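Putative outer membrane protein (LpxR) (Salmonella typhimurium, PDB 3FID) probably removes acyl chains from lipid A as a metal-binding deacylase embedded in the bacterial outer membrane. Local coordinates at residues I14-P17 with S18-L22. Sequence-based numbering, arbitrary orientation.
Sequences IFQP and SLNAL. With CXE (pentaethylene glycol monodecyl ether), chain J.
Gln16 and Asn20 illustrate how a helix can link side chains one turn apart. From CB, the Gln16 chain sets out with CG anti to the backbone N (chi1 -162°), and its CG lies 3.6 Å from Asn20 ND2. A bend at chi2 then swings the amide along the helix: CD comes 3.9 Å from Asn20 OD1, and NE2 passes 3.8 Å from CD2 of Leu19 and donates to Asn20 OD1 at 3.1 Å. The bond is nearly straight and lies close to the plane of the Gln16 amide, although it meets the Asn20 carbonyl from 34° outside that group's plane. At the other branch, OE1 accepts from the backbone N of Ala12, so both ends of the amide are held and its rotation is fixed. The same pair of residues is also joined by the backbone bond from Asn20 N to Gln16 O, 2.8 Å long. On another side of the turn, a water joins Ile14 O to Ser18 OG. An i to i+4 side-chain bridge thus marks the first turn of helix 16-23, which packs through Leu19 on strands 266-275 and 285-295 of the LpxR beta-barrel, beside a bound detergent whose pocket includes Ile14, Phe15 and Ser18.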
loop_
_atom_site.group_PDB
_atom_site.type_symbol
_atom_site.label_atom_id
_atom_site.label_comp_id
_atom_site.label_asym_id
_atom_site.label_seq_id
_atom_site.Cartn_x
_atom_site.Cartn_y
_atom_site.Cartn_z
ATOM N N ILE A 14 5.304 17.706 -5.660
ATOM C CA ILE A 14 5.045 18.912 -4.864
ATOM C C ILE A 14 4.773 18.611 -3.390
ATOM O O ILE A 14 4.814 19.520 -2.551
ATOM C CB ILE A 14 3.883 19.811 -5.403
ATOM C CG1 ILE A 14 2.550 19.063 -5.420
ATOM C CG2 ILE A 14 4.245 20.412 -6.778
ATOM C CD1 ILE A 14 1.306 19.980 -5.473
ATOM N N PHE A 15 4.484 17.346 -3.096
ATOM C CA PHE A 15 4.289 16.885 -1.718
ATOM C C PHE A 15 5.567 16.377 -1.026
ATOM O O PHE A 15 5.537 15.947 0.148
ATOM C CB PHE A 15 3.185 15.818 -1.670
ATOM C CG PHE A 15 1.888 16.253 -2.339
ATOM C CD1 PHE A 15 1.511 15.698 -3.556
ATOM C CD2 PHE A 15 1.061 17.208 -1.743
ATOM C CE1 PHE A 15 0.323 16.076 -4.185
ATOM C CE2 PHE A 15 -0.131 17.606 -2.371
ATOM C CZ PHE A 15 -0.484 17.032 -3.593
ATOM N N GLN A 16 6.699 16.444 -1.728
ATOM C CA GLN A 16 7.960 16.013 -1.129
ATOM C C GLN A 16 8.385 16.794 0.123
ATOM O O GLN A 16 8.855 16.196 1.101
ATOM C CB GLN A 16 9.107 16.056 -2.158
ATOM C CG GLN A 16 10.311 15.223 -1.703
ATOM C CD GLN A 16 10.065 13.724 -1.830
ATOM O OE1 GLN A 16 9.750 13.222 -2.917
ATOM N NE2 GLN A 16 10.221 12.997 -0.720
ATOM N N PRO A 17 8.286 18.146 0.089
ATOM C CA PRO A 17 8.648 18.820 1.326
ATOM C C PRO A 17 7.775 18.422 2.519
ATOM O O PRO A 17 8.287 18.379 3.625
ATOM C CB PRO A 17 8.457 20.295 1.002
ATOM C CG PRO A 17 8.569 20.382 -0.540
ATOM C CD PRO A 17 7.941 19.095 -0.999
ATOM N N SER A 18 6.480 18.162 2.310
ATOM C CA SER A 18 5.615 17.728 3.412
ATOM C C SER A 18 6.049 16.341 3.890
ATOM O O SER A 18 6.203 16.113 5.087
ATOM C CB SER A 18 4.142 17.696 3.001
ATOM O OG SER A 18 3.716 19.005 2.659
ATOM N N LEU A 19 6.243 15.424 2.943
ATOM C CA LEU A 19 6.721 14.060 3.277
ATOM C C LEU A 19 8.054 14.058 4.050
ATOM O O LEU A 19 8.216 13.315 5.046
ATOM C CB LEU A 19 6.827 13.197 2.001
ATOM C CG LEU A 19 7.007 11.681 2.176
ATOM C CD1 LEU A 19 5.737 11.049 2.782
ATOM C CD2 LEU A 19 7.350 11.075 0.796
ATOM N N ASN A 20 8.996 14.877 3.584
ATOM C CA ASN A 20 10.320 15.049 4.241
ATOM C C ASN A 20 10.210 15.657 5.624
ATOM O O ASN A 20 10.914 15.242 6.533
ATOM C CB ASN A 20 11.266 15.935 3.421
ATOM C CG ASN A 20 11.654 15.319 2.105
ATOM O OD1 ASN A 20 11.400 14.145 1.860
ATOM N ND2 ASN A 20 12.267 16.111 1.246
ATOM N N ALA A 21 9.332 16.644 5.785
ATOM C CA ALA A 21 9.135 17.248 7.106
ATOM C C ALA A 21 8.535 16.220 8.071
ATOM O O ALA A 21 8.897 16.156 9.264
ATOM C CB ALA A 21 8.241 18.465 7.010
ATOM N N LEU A 22 7.644 15.385 7.548
ATOM C CA LEU A 22 6.958 14.421 8.378
ATOM C C LEU A 22 7.853 13.243 8.823
ATOM O O LEU A 22 7.840 12.858 9.987
ATOM C CB LEU A 22 5.677 13.945 7.680
ATOM C CG LEU A 22 4.722 12.980 8.404
ATOM C CD1 LEU A 22 4.292 13.489 9.784
ATOM C CD2 LEU A 22 3.507 12.690 7.480
HETATM C C1 CXE J . -2.787 15.108 6.296
HETATM C C2 CXE J . -2.370 15.439 4.880
HETATM C C3 CXE J . -1.638 16.770 4.876
HETATM C C4 CXE J . -1.024 17.048 3.518
HETATM C C5 CXE J . -0.387 18.428 3.497
HETATM C C6 CXE J . 0.316 18.660 2.168
HETATM C C7 CXE J . 0.579 20.139 1.896
HETATM C C8 CXE J . 0.825 20.339 0.409
HETATM C C9 CXE J . 1.759 21.508 0.146
HETATM C C10 CXE J . 1.934 21.707 -1.351
HETATM O O11 CXE J . 2.338 23.054 -1.563
HETATM C C12 CXE J . 2.474 23.389 -2.947
HETATM C C13 CXE J . 3.220 24.712 -3.023
HETATM O O HOH W 1 4.865 19.774 0.294
#